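Anthranilate-CoA ligase (Stigmatella aurantiaca, PDB 4WV3) belongs to the ANL superfamily of AMP-binding enzymes, with a large N-terminal part and a small C-terminal domain. Local coordinates at residues V41-N46 / Q155-E160; L55-G60 / L83-V88; G345-L350 / L367-T372; M1-L6 / Y192-Q197. All blocks are in the same frame, centred on the assembly; numbering follows the deposited sequence.

Interaction 1: V41-N46 / Q155-E160; sequences VSNEAN and QPTTLE
This is a surface contact in which a loop is strapped along the flank of a helix, in the large N-terminal part of an ANL-family AMP-binding enzyme. Residues 41-46 belong to helix 38-54; residues 155-160 lie in the loop that runs from helix 148-152 to strand 169-175. The helix offers Asn43 and Asn46, and the loop answers mainly with Thr157 and Leu159. One direct hydrogen bond joins the two: Asn46 ND2 donates to the backbone O of Thr157 at 2.9 Å, with an N-H...O angle of 156°. The acceptor sits close to the amide plane of Asn46, but ND2 itself stands above the Thr157 carbonyl plane, 35° out of it. With CG anti to its own carbonyl carbon (chi1 -68°), Asn46 reaches across to the loop, and its other amide atom, OD1, is hydrogen-bonded to Lys82 NZ. Both ends of the amide are therefore held, which fixes its rotation. Leu159 crosses this side chain obliquely, its CB 3.7 Å from Asn46 OD1 and its CD2 3.9 Å from Asn46 O. Further along the helix the same kind of grip recurs: Gln47 NE2 hydrogen-bonds to the carbonyl of Gln155, and Asn50 ND2 to those of Pro156 and Thr158, so side-chain amides of one helix hold successive carbonyls of a loop that forms no regular structure. Asn43 and Thr157 lie side by side, their CB atoms 3.9 Å apart, and a water spans their tips, 2.8 Å from Thr157 OG1 and donating a weak bond of 3.4 Å to Asn43 OD1.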
loop_
_atom_site.group_PDB
_atom_site.type_symbol
_atom_site.label_atom_id
_atom_site.label_comp_id
_atom_site.label_asym_id
_atom_site.label_seq_id
_atom_site.Cartn_x
_atom_site.Cartn_y
_atom_site.Cartn_z
ATOM N N VAL A 41 -22.385 10.807 -1.796
ATOM C CA VAL A 41 -21.259 10.281 -2.557
ATOM C C VAL A 41 -21.740 9.746 -3.901
ATOM O O VAL A 41 -21.122 9.994 -4.937
ATOM C CB VAL A 41 -20.529 9.159 -1.791
ATOM C CG1 VAL A 41 -19.485 8.499 -2.676
ATOM C CG2 VAL A 41 -19.888 9.711 -0.530
ATOM N N SER A 42 -22.855 9.021 -3.878
ATOM C CA SER A 42 -23.421 8.453 -5.095
ATOM C C SER A 42 -23.887 9.542 -6.055
ATOM O O SER A 42 -23.685 9.439 -7.265
ATOM C CB SER A 42 -24.581 7.514 -4.764
ATOM O OG SER A 42 -25.156 6.987 -5.946
ATOM N N ASN A 43 -24.510 10.583 -5.510
ATOM C CA ASN A 43 -24.981 11.700 -6.321
ATOM C C ASN A 43 -23.837 12.439 -7.002
ATOM O O ASN A 43 -23.900 12.738 -8.194
ATOM C CB ASN A 43 -25.797 12.677 -5.475
ATOM C CG ASN A 43 -27.123 12.097 -5.026
ATOM O OD1 ASN A 43 -27.665 11.192 -5.661
ATOM N ND2 ASN A 43 -27.654 12.619 -3.928
ATOM N N GLU A 44 -22.790 12.730 -6.237
ATOM C CA GLU A 44 -21.645 13.462 -6.759
ATOM C C GLU A 44 -20.880 12.623 -7.777
ATOM O O GLU A 44 -20.370 13.145 -8.768
ATOM C CB GLU A 44 -20.726 13.906 -5.619
ATOM C CG GLU A 44 -19.572 14.791 -6.060
ATOM C CD GLU A 44 -18.971 15.580 -4.913
ATOM O OE1 GLU A 44 -19.740 16.229 -4.173
ATOM O OE2 GLU A 44 -17.732 15.551 -4.749
ATOM N N ALA A 45 -20.812 11.318 -7.531
ATOM C CA ALA A 45 -20.145 10.400 -8.448
ATOM C C ALA A 45 -20.890 10.330 -9.777
ATOM O O ALA A 45 -20.273 10.266 -10.841
ATOM C CB ALA A 45 -20.030 9.017 -7.828
ATOM N N ASN A 46 -22.216 10.342 -9.709
ATOM C CA ASN A 46 -23.039 10.335 -10.912
ATOM C C ASN A 46 -22.888 11.630 -11.701
ATOM O O ASN A 46 -22.992 11.638 -12.927
ATOM C CB ASN A 46 -24.508 10.091 -10.565
ATOM C CG ASN A 46 -24.755 8.692 -10.037
ATOM O OD1 ASN A 46 -23.975 7.776 -10.293
ATOM N ND2 ASN A 46 -25.847 8.519 -9.301
ATOM N N GLN A 155 -24.507 19.039 -13.955
ATOM C CA GLN A 155 -24.755 17.628 -14.231
ATOM C C GLN A 155 -25.788 17.023 -13.284
ATOM O O GLN A 155 -25.768 17.290 -12.083
ATOM C CB GLN A 155 -23.450 16.829 -14.165
ATOM C CG GLN A 155 -22.390 17.283 -15.155
ATOM C CD GLN A 155 -22.793 17.051 -16.599
ATOM O OE1 GLN A 155 -23.720 16.292 -16.887
ATOM N NE2 GLN A 155 -22.094 17.706 -17.518
ATOM N N PRO A 156 -26.698 16.200 -13.829
ATOM C CA PRO A 156 -27.727 15.522 -13.033
ATOM C C PRO A 156 -27.120 14.491 -12.088
ATOM O O PRO A 156 -26.000 14.033 -12.312
ATOM C CB PRO A 156 -28.588 14.830 -14.095
ATOM C CG PRO A 156 -27.690 14.669 -15.268
ATOM C CD PRO A 156 -26.805 15.876 -15.261
ATOM N N THR A 157 -27.859 14.131 -11.043
ATOM C CA THR A 157 -27.359 13.205 -10.031
ATOM C C THR A 157 -27.711 11.756 -10.353
ATOM O O THR A 157 -27.469 10.857 -9.549
ATOM C CB THR A 157 -27.900 13.558 -8.636
ATOM O OG1 THR A 157 -29.331 13.477 -8.641
ATOM C CG2 THR A 157 -27.479 14.964 -8.244
ATOM N N THR A 158 -28.286 11.535 -11.531
ATOM C CA THR A 158 -28.626 10.187 -11.969
ATOM C C THR A 158 -27.716 9.732 -13.106
ATOM O O THR A 158 -27.328 10.527 -13.963
ATOM C CB THR A 158 -30.098 10.084 -12.412
ATOM O OG1 THR A 158 -30.359 11.046 -13.443
ATOM C CG2 THR A 158 -31.026 10.344 -11.238
ATOM N N LEU A 159 -27.379 8.447 -13.103
ATOM C CA LEU A 159 -26.495 7.878 -14.112
ATOM C C LEU A 159 -26.674 6.367 -14.186
ATOM O O LEU A 159 -26.846 5.705 -13.163
ATOM C CB LEU A 159 -25.037 8.216 -13.790
ATOM C CG LEU A 159 -23.965 7.644 -14.720
ATOM C CD1 LEU A 159 -24.127 8.190 -16.128
ATOM C CD2 LEU A 159 -22.572 7.937 -14.184
ATOM N N GLU A 160 -26.640 5.825 -15.398
ATOM C CA GLU A 160 -26.712 4.383 -15.588
ATOM C C GLU A 160 -25.311 3.786 -15.640
ATOM O O GLU A 160 -24.445 4.280 -16.363
ATOM C CB GLU A 160 -27.473 4.040 -16.871
ATOM C CG GLU A 160 -28.961 4.357 -16.828
ATOM C CD GLU A 160 -29.760 3.344 -16.026
ATOM O OE1 GLU A 160 -29.158 2.389 -15.491
ATOM O OE2 GLU A 160 -30.996 3.502 -15.935
HETATM O O HOH W 1 -30.537 11.253 -7.399
#

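Interaction 2: L55-G60 / L83-V88; sequences LGVRFG and LGAIAV
Two Schellman motifs end the helices here: Gly56 closes helix 38-54 and Gly84 closes helix 71-83, the helix of a beta-alpha-beta crossover between the neighbouring parallel strands 62-66 and 86-89. The loop that enters the first of these strands rests against the turn that enters the second. Gly84 lies at the middle of the contact, and its carbonyl O meets both Gly60 and Phe59. Gly60 N donates to Gly84 O at 2.9 Å, a fairly straight bond (159° at the hydrogen) that arrives from above the carbonyl plane, 40° out of it. The same oxygen receives a CA-H...O contact from Phe59 CA at 3.6 Å and lies over one face of the Phe59 ring, displaced toward the rim. Phe59 carries CG anti to its backbone N (chi1 -171°), which lays the ring against the glycine, with Phe59 CD1 3.5 Å from Gly84 CA. Behind this polar link Val57 makes the apolar part. Its CG1, anti to the backbone N, touches Ala85 CB at 3.7 Å and meets Leu83 CD2 at 4.2 Å, the Val57 and Leu83 side chains crossing obliquely. At the far end Ile86 sends CD1 to within 3.6 Å of Gly60 O. Val57 and Ala85 both pack on Val63 of strand 62-66, while Val57 and Leu83 also meet Leu52 of helix 38-54; on another side Phe59 touches Ala162, Ser164 and Asp168 in the loop before strand 169-175, the strand whose backbone pairs with Ala87.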
loop_
_atom_site.group_PDB
_atom_site.type_symbol
_atom_site.label_atom_id
_atom_site.label_comp_id
_atom_site.label_asym_id
_atom_site.label_seq_id
_atom_site.Cartn_x
_atom_site.Cartn_y
_atom_site.Cartn_z
ATOM N N LEU A 55 -16.943 15.574 -21.524
ATOM C CA LEU A 55 -15.560 15.712 -21.962
ATOM C C LEU A 55 -15.198 14.621 -22.967
ATOM O O LEU A 55 -14.061 14.544 -23.433
ATOM C CB LEU A 55 -14.609 15.676 -20.764
ATOM C CG LEU A 55 -14.797 16.780 -19.720
ATOM C CD1 LEU A 55 -13.726 16.700 -18.643
ATOM C CD2 LEU A 55 -14.797 18.152 -20.378
ATOM N N GLY A 56 -16.170 13.775 -23.291
ATOM C CA GLY A 56 -15.994 12.757 -24.310
ATOM C C GLY A 56 -15.371 11.462 -23.823
ATOM O O GLY A 56 -14.950 10.631 -24.629
ATOM N N VAL A 57 -15.311 11.285 -22.507
ATOM C CA VAL A 57 -14.739 10.074 -21.928
ATOM C C VAL A 57 -15.613 8.862 -22.240
ATOM O O VAL A 57 -16.834 8.914 -22.095
ATOM C CB VAL A 57 -14.556 10.206 -20.403
ATOM C CG1 VAL A 57 -14.014 8.913 -19.812
ATOM C CG2 VAL A 57 -13.631 11.368 -20.080
ATOM N N ARG A 58 -14.983 7.777 -22.678
ATOM C CA ARG A 58 -15.713 6.571 -23.044
ATOM C C ARG A 58 -15.273 5.352 -22.241
ATOM O O ARG A 58 -14.303 5.404 -21.484
ATOM C CB ARG A 58 -15.553 6.281 -24.537
ATOM C CG ARG A 58 -16.123 7.350 -25.447
ATOM C CD ARG A 58 -15.955 6.958 -26.902
ATOM N NE ARG A 58 -16.487 7.967 -27.811
ATOM C CZ ARG A 58 -16.448 7.871 -29.135
ATOM N NH1 ARG A 58 -15.898 6.809 -29.708
ATOM N NH2 ARG A 58 -16.956 8.838 -29.888
ATOM N N PHE A 59 -16.007 4.259 -22.422
ATOM C CA PHE A 59 -15.688 2.975 -21.813
ATOM C C PHE A 59 -14.288 2.529 -22.224
ATOM O O PHE A 59 -13.955 2.516 -23.410
ATOM C CB PHE A 59 -16.717 1.934 -22.261
ATOM C CG PHE A 59 -16.622 0.619 -21.537
ATOM C CD1 PHE A 59 -17.491 0.325 -20.500
ATOM C CD2 PHE A 59 -15.680 -0.331 -21.905
ATOM C CE1 PHE A 59 -17.415 -0.884 -19.836
ATOM C CE2 PHE A 59 -15.598 -1.540 -21.243
ATOM C CZ PHE A 59 -16.468 -1.818 -20.207
ATOM N N GLY A 60 -13.470 2.165 -21.242
ATOM C CA GLY A 60 -12.146 1.635 -21.514
ATOM C C GLY A 60 -11.055 2.685 -21.604
ATOM O O GLY A 60 -9.896 2.357 -21.862
ATOM N N LEU A 83 -18.731 4.770 -15.104
ATOM C CA LEU A 83 -18.824 5.130 -16.511
ATOM C C LEU A 83 -18.209 4.054 -17.399
ATOM O O LEU A 83 -18.421 4.036 -18.611
ATOM C CB LEU A 83 -18.134 6.472 -16.754
ATOM C CG LEU A 83 -18.551 7.215 -18.020
ATOM C CD1 LEU A 83 -20.051 7.449 -18.001
ATOM C CD2 LEU A 83 -17.797 8.528 -18.144
ATOM N N GLY A 84 -17.448 3.152 -16.785
ATOM C CA GLY A 84 -16.763 2.106 -17.520
ATOM C C GLY A 84 -15.371 2.544 -17.929
ATOM O O GLY A 84 -14.654 1.819 -18.619
ATOM N N ALA A 85 -14.993 3.744 -17.501
ATOM C CA ALA A 85 -13.664 4.274 -17.779
ATOM C C ALA A 85 -12.663 3.739 -16.763
ATOM O O ALA A 85 -13.048 3.201 -15.725
ATOM C CB ALA A 85 -13.687 5.793 -17.764
ATOM N N ILE A 86 -11.378 3.890 -17.062
ATOM C CA ILE A 86 -10.329 3.345 -16.208
ATOM C C ILE A 86 -9.724 4.404 -15.292
ATOM O O ILE A 86 -9.061 5.333 -15.751
ATOM C CB ILE A 86 -9.217 2.678 -17.041
ATOM C CG1 ILE A 86 -9.814 1.580 -17.927
ATOM C CG2 ILE A 86 -8.136 2.112 -16.133
ATOM C CD1 ILE A 86 -8.802 0.864 -18.794
ATOM N N ALA A 87 -9.956 4.256 -13.992
ATOM C CA ALA A 87 -9.422 5.190 -13.011
ATOM C C ALA A 87 -7.928 4.972 -12.797
ATOM O O ALA A 87 -7.481 3.850 -12.561
ATOM C CB ALA A 87 -10.173 5.061 -11.695
ATOM N N VAL A 88 -7.157 6.051 -12.885
ATOM C CA VAL A 88 -5.716 5.977 -12.683
ATOM C C VAL A 88 -5.302 6.762 -11.439
ATOM O O VAL A 88 -5.088 7.974 -11.501
ATOM C CB VAL A 88 -4.945 6.507 -13.910
ATOM C CG1 VAL A 88 -3.448 6.294 -13.734
ATOM C CG2 VAL A 88 -5.435 5.823 -15.178
#

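Interaction 3: G345-L350 / L367-T372; sequences GYELKL and LLRSET
Ser370 OG is gripped twice: it accepts from Thr372 N at 2.7 Å (151° at the hydrogen), closing an ST turn, and it is hydrogen-bonded to Asn322 OD1. Thr372 OG1 is hydrogen-bonded to Asn322 OD1 as well, and Tyr346 OH reaches to within 2.8 Å of Thr372 OG1, the two side chains crossing at about a right angle. This turn follows an antiparallel pair, strand 347-351 beside strand 364-369, part of an antiparallel sheet in the large N-terminal part of this ANL-family enzyme. Their short segments run at 162° to each other. Glu347 and Arg369 form a hydrogen-bonded pair: Glu347 N donates to Arg369 O at 3.0 Å, nearly straight at 170° and on a carbonyl lone pair, while Arg369 N returns a bond of 2.7 Å to Glu347 O. Two residues along, Leu367 N donates to Lys349 O at 2.9 Å. The extended side chains of Glu347 and Arg369 lie alongside on one face, together with Lys349 and Leu367, and Trp392 of strand 392-401 packs there, in cation-pi contact with Lys349. On the other face Leu368 CD1 meets Leu348 CD1 at 3.8 Å and Tyr346 CB at 3.9 Å, and Leu348 and Leu368 go on to pack against strand 325-328. The salt bridge from Glu347 OE1 to Arg369 NH1, 3.5 Å, comes from well out of the guanidinium plane, so it acts through charge alone. With Glu391 paired to Arg369 NH2, one guanidinium serves two carboxylates, and its charge probably helps keep both ionised.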
loop_
_atom_site.group_PDB
_atom_site.type_symbol
_atom_site.label_atom_id
_atom_site.label_comp_id
_atom_site.label_asym_id
_atom_site.label_seq_id
_atom_site.Cartn_x
_atom_site.Cartn_y
_atom_site.Cartn_z
ATOM N N GLY A 345 -8.940 -19.036 -0.335
ATOM C CA GLY A 345 -9.244 -18.513 -1.655
ATOM C C GLY A 345 -7.959 -18.217 -2.404
ATOM O O GLY A 345 -7.926 -18.179 -3.636
ATOM N N TYR A 346 -6.893 -18.004 -1.640
ATOM C CA TYR A 346 -5.564 -17.794 -2.194
ATOM C C TYR A 346 -4.694 -19.012 -1.915
ATOM O O TYR A 346 -4.626 -19.493 -0.782
ATOM C CB TYR A 346 -4.924 -16.545 -1.587
ATOM C CG TYR A 346 -5.600 -15.250 -1.982
ATOM C CD1 TYR A 346 -6.042 -15.041 -3.282
ATOM C CD2 TYR A 346 -5.802 -14.240 -1.053
ATOM C CE1 TYR A 346 -6.660 -13.858 -3.645
ATOM C CE2 TYR A 346 -6.418 -13.055 -1.407
ATOM C CZ TYR A 346 -6.845 -12.869 -2.704
ATOM O OH TYR A 346 -7.462 -11.691 -3.057
ATOM N N GLU A 347 -4.031 -19.509 -2.952
ATOM C CA GLU A 347 -3.195 -20.695 -2.829
ATOM C C GLU A 347 -1.717 -20.327 -2.949
ATOM O O GLU A 347 -1.314 -19.617 -3.872
ATOM C CB GLU A 347 -3.589 -21.725 -3.888
ATOM C CG GLU A 347 -2.959 -23.090 -3.703
ATOM C CD GLU A 347 -3.521 -24.115 -4.666
ATOM O OE1 GLU A 347 -4.644 -23.904 -5.175
ATOM O OE2 GLU A 347 -2.837 -25.127 -4.920
ATOM N N LEU A 348 -0.913 -20.814 -2.010
ATOM C CA LEU A 348 0.497 -20.440 -1.926
ATOM C C LEU A 348 1.430 -21.574 -2.337
ATOM O O LEU A 348 1.045 -22.743 -2.334
ATOM C CB LEU A 348 0.843 -20.003 -0.503
ATOM C CG LEU A 348 0.678 -18.542 -0.083
ATOM C CD1 LEU A 348 -0.490 -17.864 -0.781
ATOM C CD2 LEU A 348 0.487 -18.505 1.419
ATOM N N LYS A 349 2.636 -21.216 -2.694
ATOM C CA LYS A 349 3.667 -22.149 -3.113
ATOM C C LYS A 349 5.056 -21.542 -2.883
ATOM O O LYS A 349 5.245 -20.420 -3.163
ATOM C CB LYS A 349 3.450 -22.474 -4.574
ATOM C CG LYS A 349 4.030 -23.780 -5.015
ATOM C CD LYS A 349 3.353 -24.313 -6.234
ATOM C CE LYS A 349 3.748 -23.540 -7.438
ATOM N NZ LYS A 349 3.599 -24.374 -8.623
ATOM N N LEU A 350 5.993 -22.284 -2.312
ATOM C CA LEU A 350 7.372 -21.817 -2.197
ATOM C C LEU A 350 8.311 -22.672 -3.040
ATOM O O LEU A 350 8.439 -23.874 -2.818
ATOM C CB LEU A 350 7.824 -21.817 -0.736
ATOM C CG LEU A 350 7.101 -20.843 0.196
ATOM C CD1 LEU A 350 7.680 -20.916 1.599
ATOM C CD2 LEU A 350 7.175 -19.424 -0.345
ATOM N N LEU A 367 5.045 -18.025 -4.848
ATOM C CA LEU A 367 4.121 -18.100 -5.972
ATOM C C LEU A 367 2.684 -18.058 -5.464
ATOM O O LEU A 367 2.275 -18.887 -4.651
ATOM C CB LEU A 367 4.367 -19.360 -6.802
ATOM C CG LEU A 367 5.584 -19.317 -7.729
ATOM C CD1 LEU A 367 5.754 -20.637 -8.463
ATOM C CD2 LEU A 367 5.456 -18.166 -8.716
ATOM N N LEU A 368 1.926 -17.080 -5.945
ATOM C CA LEU A 368 0.560 -16.869 -5.484
ATOM C C LEU A 368 -0.469 -17.281 -6.531
ATOM O O LEU A 368 -0.357 -16.923 -7.704
ATOM C CB LEU A 368 0.356 -15.402 -5.101
ATOM C CG LEU A 368 -1.081 -14.948 -4.836
ATOM C CD1 LEU A 368 -1.678 -15.694 -3.651
ATOM C CD2 LEU A 368 -1.130 -13.445 -4.615
ATOM N N ARG A 369 -1.470 -18.037 -6.094
ATOM C CA ARG A 369 -2.576 -18.426 -6.958
ATOM C C ARG A 369 -3.826 -17.663 -6.535
ATOM O O ARG A 369 -4.332 -17.853 -5.429
ATOM C CB ARG A 369 -2.805 -19.933 -6.873
ATOM C CG ARG A 369 -3.842 -20.475 -7.838
ATOM C CD ARG A 369 -3.819 -21.993 -7.834
ATOM N NE ARG A 369 -4.749 -22.566 -8.801
ATOM C CZ ARG A 369 -4.789 -23.856 -9.119
ATOM N NH1 ARG A 369 -3.946 -24.707 -8.549
ATOM N NH2 ARG A 369 -5.669 -24.294 -10.009
ATOM N N SER A 370 -4.317 -16.799 -7.416
ATOM C CA SER A 370 -5.385 -15.873 -7.059
ATOM C C SER A 370 -6.332 -15.570 -8.215
ATOM O O SER A 370 -5.933 -15.583 -9.379
ATOM C CB SER A 370 -4.781 -14.565 -6.547
ATOM O OG SER A 370 -5.732 -13.514 -6.577
ATOM N N GLU A 371 -7.588 -15.288 -7.884
ATOM C CA GLU A 371 -8.555 -14.838 -8.876
ATOM C C GLU A 371 -8.643 -13.316 -8.883
ATOM O O GLU A 371 -9.390 -12.731 -9.664
ATOM C CB GLU A 371 -9.933 -15.446 -8.612
ATOM C CG GLU A 371 -10.029 -16.925 -8.941
ATOM C CD GLU A 371 -11.444 -17.457 -8.829
ATOM O OE1 GLU A 371 -12.218 -16.934 -7.999
ATOM O OE2 GLU A 371 -11.783 -18.398 -9.577
ATOM N N THR A 372 -7.870 -12.683 -8.007
ATOM C CA THR A 372 -7.854 -11.229 -7.910
ATOM C C THR A 372 -6.574 -10.658 -8.512
ATOM O O THR A 372 -6.390 -9.441 -8.570
ATOM C CB THR A 372 -7.979 -10.764 -6.449
ATOM O OG1 THR A 372 -6.796 -11.123 -5.724
ATOM C CG2 THR A 372 -9.184 -11.410 -5.793
HETATM O O HOH W 2 -8.468 -15.916 -5.107
#

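Interaction 4: M1-L6 / Y192-Q197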
loop_
_atom_site.group_PDB
_atom_site.type_symbol
_atom_site.label_atom_id
_atom_site.label_comp_id
_atom_site.label_asym_id
_atom_site.label_seq_id
_atom_site.Cartn_x
_atom_site.Cartn_y
_atom_site.Cartn_z
ATOM N N MET A 1 -15.141 -16.347 -1.567
ATOM C CA MET A 1 -16.024 -16.465 -2.721
ATOM C C MET A 1 -15.232 -16.657 -4.009
ATOM O O MET A 1 -14.006 -16.548 -4.023
ATOM C CB MET A 1 -16.924 -15.231 -2.841
ATOM C CG MET A 1 -16.164 -13.922 -2.968
ATOM S SD MET A 1 -17.238 -12.503 -3.258
ATOM C CE MET A 1 -17.973 -12.955 -4.825
ATOM N N LYS A 2 -15.946 -16.943 -5.090
ATOM C CA LYS A 2 -15.328 -17.154 -6.390
ATOM C C LYS A 2 -15.757 -16.066 -7.364
ATOM O O LYS A 2 -16.689 -15.310 -7.092
ATOM C CB LYS A 2 -15.719 -18.523 -6.945
ATOM C CG LYS A 2 -15.036 -19.697 -6.266
ATOM C CD LYS A 2 -13.556 -19.728 -6.603
ATOM C CE LYS A 2 -12.996 -21.137 -6.492
ATOM N NZ LYS A 2 -11.587 -21.206 -6.966
ATOM N N ALA A 3 -15.073 -15.986 -8.501
ATOM C CA ALA A 3 -15.466 -15.058 -9.553
ATOM C C ALA A 3 -16.788 -15.509 -10.158
ATOM O O ALA A 3 -17.581 -14.693 -10.627
ATOM C CB ALA A 3 -14.393 -14.981 -10.620
ATOM N N SER A 4 -17.019 -16.817 -10.133
ATOM C CA SER A 4 -18.244 -17.396 -10.674
ATOM C C SER A 4 -19.472 -17.039 -9.837
ATOM O O SER A 4 -20.604 -17.149 -10.308
ATOM C CB SER A 4 -18.105 -18.915 -10.799
ATOM O OG SER A 4 -17.648 -19.485 -9.586
ATOM N N ASP A 5 -19.244 -16.611 -8.597
ATOM C CA ASP A 5 -20.332 -16.167 -7.729
ATOM C C ASP A 5 -20.833 -14.791 -8.157
ATOM O O ASP A 5 -21.966 -14.411 -7.865
ATOM C CB ASP A 5 -19.894 -16.149 -6.261
ATOM C CG ASP A 5 -19.626 -17.538 -5.716
ATOM O OD1 ASP A 5 -20.168 -18.518 -6.272
ATOM O OD2 ASP A 5 -18.871 -17.648 -4.727
ATOM N N LEU A 6 -19.983 -14.051 -8.860
ATOM C CA LEU A 6 -20.346 -12.734 -9.365
ATOM C C LEU A 6 -21.156 -12.866 -10.647
ATOM O O LEU A 6 -21.046 -13.870 -11.350
ATOM C CB LEU A 6 -19.087 -11.908 -9.637
ATOM C CG LEU A 6 -18.240 -11.520 -8.426
ATOM C CD1 LEU A 6 -16.933 -10.892 -8.875
ATOM C CD2 LEU A 6 -19.011 -10.568 -7.523
ATOM N N TYR A 192 -12.445 -6.144 -6.962
ATOM C CA TYR A 192 -12.833 -5.310 -5.826
ATOM C C TYR A 192 -13.739 -6.001 -4.795
ATOM O O TYR A 192 -13.419 -5.999 -3.605
ATOM C CB TYR A 192 -13.411 -3.969 -6.302
ATOM C CG TYR A 192 -12.357 -3.034 -6.847
ATOM C CD1 TYR A 192 -11.916 -1.949 -6.102
ATOM C CD2 TYR A 192 -11.785 -3.248 -8.095
ATOM C CE1 TYR A 192 -10.948 -1.095 -6.589
ATOM C CE2 TYR A 192 -10.813 -2.401 -8.589
ATOM C CZ TYR A 192 -10.399 -1.325 -7.831
ATOM O OH TYR A 192 -9.433 -0.475 -8.313
ATOM N N PRO A 193 -14.863 -6.600 -5.231
ATOM C CA PRO A 193 -15.651 -7.309 -4.216
ATOM C C PRO A 193 -14.971 -8.599 -3.763
ATOM O O PRO A 193 -15.218 -9.062 -2.649
ATOM C CB PRO A 193 -16.957 -7.625 -4.950
ATOM C CG PRO A 193 -16.577 -7.680 -6.381
ATOM C CD PRO A 193 -15.519 -6.633 -6.551
ATOM N N LEU A 194 -14.123 -9.164 -4.618
ATOM C CA LEU A 194 -13.405 -10.391 -4.287
ATOM C C LEU A 194 -12.401 -10.182 -3.158
ATOM O O LEU A 194 -12.391 -10.935 -2.185
ATOM C CB LEU A 194 -12.703 -10.958 -5.521
ATOM C CG LEU A 194 -13.556 -11.792 -6.477
ATOM C CD1 LEU A 194 -12.757 -12.173 -7.717
ATOM C CD2 LEU A 194 -14.076 -13.030 -5.772
ATOM N N THR A 195 -11.557 -9.162 -3.285
ATOM C CA THR A 195 -10.598 -8.843 -2.233
ATOM C C THR A 195 -11.314 -8.373 -0.972
ATOM O O THR A 195 -10.863 -8.636 0.144
ATOM C CB THR A 195 -9.585 -7.763 -2.671
ATOM O OG1 THR A 195 -10.288 -6.611 -3.155
ATOM C CG2 THR A 195 -8.670 -8.294 -3.764
ATOM N N ALA A 196 -12.434 -7.681 -1.156
ATOM C CA ALA A 196 -13.218 -7.181 -0.032
ATOM C C ALA A 196 -13.807 -8.326 0.778
ATOM O O ALA A 196 -13.949 -8.231 1.997
ATOM C CB ALA A 196 -14.319 -6.251 -0.520
ATOM N N GLN A 197 -14.142 -9.413 0.092
ATOM C CA GLN A 197 -14.718 -10.579 0.748
ATOM C C GLN A 197 -13.634 -11.499 1.299
ATOM O O GLN A 197 -13.676 -11.886 2.468
ATOM C CB GLN A 197 -15.613 -11.352 -0.222
ATOM C CG GLN A 197 -16.367 -12.503 0.421
ATOM C CD GLN A 197 -17.396 -12.032 1.431
ATOM O OE1 GLN A 197 -18.199 -11.144 1.148
ATOM N NE2 GLN A 197 -17.372 -12.624 2.621
#
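From its CB, directed at the helix, Met1 puts CG in the crowded position between its backbone N and carbonyl carbon (chi1 58°). There CG touches Leu194 CD2 at 3.6 Å and lies 3.7 Å from Gln197 CG. The chain runs straight on to SD, which rests on Gln197 CB at 3.6 Å, the two side chains crossing at about a right angle. At the sulphur the chain bends (chi3 -62°), and CE comes round to 4.0 Å from Leu194 CD2, so Met1 curls about one branch of that leucine. Lys2 O approaches the same methyl, Leu194 CD2, at 3.7 Å. The N-terminal end of the chain is thus laid on helix 191-204 of the large N-terminal part of this AMP-binding enzyme, mainly by apolar side-chain contacts. Residues 3-5 have helical backbone angles without the regular bonds; Lys2 N donates to Asp5 OD2, 3.0 Å away and met from above the carboxylate plane, and Leu6 N bonds back to Ala3 O. Across this turn Leu6 also reaches the helix, its CD2 3.9 Å from Pro193 CG, the two side chains crossing obliquely. Gln197 gives only its aliphatic part to Met1: with CG anti to the backbone N and a bend at chi2 (66°), its amide turns away to Tyr233 through OE1 and to Asn202 through NE2.

In the fold
Interaction 4 ties the N-terminal end to helix 191-204 and encloses interactions 1 and 2 along the sequence; interaction 2 is nested inside interaction 1, and interaction 3 follows. Interactions 1 and 2, centres about 15 Å apart, share helix 38-54; interaction 2 includes the start of strand 86-89, at one edge of the five-stranded parallel sheet. Interactions 3 and 4, at the same centre spacing, touch: Glu371 OE1 probably hydrogen-bonds to Ala3 N, 3.0 Å apart, and Thr372 packs on Leu194. Helix 191-204 and the N-terminal end thus meet the loop ends flanking strands 347-351 and 364-369, with the Leu368 side chain about 9 Å from the bound 5'-O-[(S)-[(2-aminobenzoyl)oxy](hydroxy)phosphoryl]adenosine. The centres of interactions 1 and 3 lie about 37 Å apart.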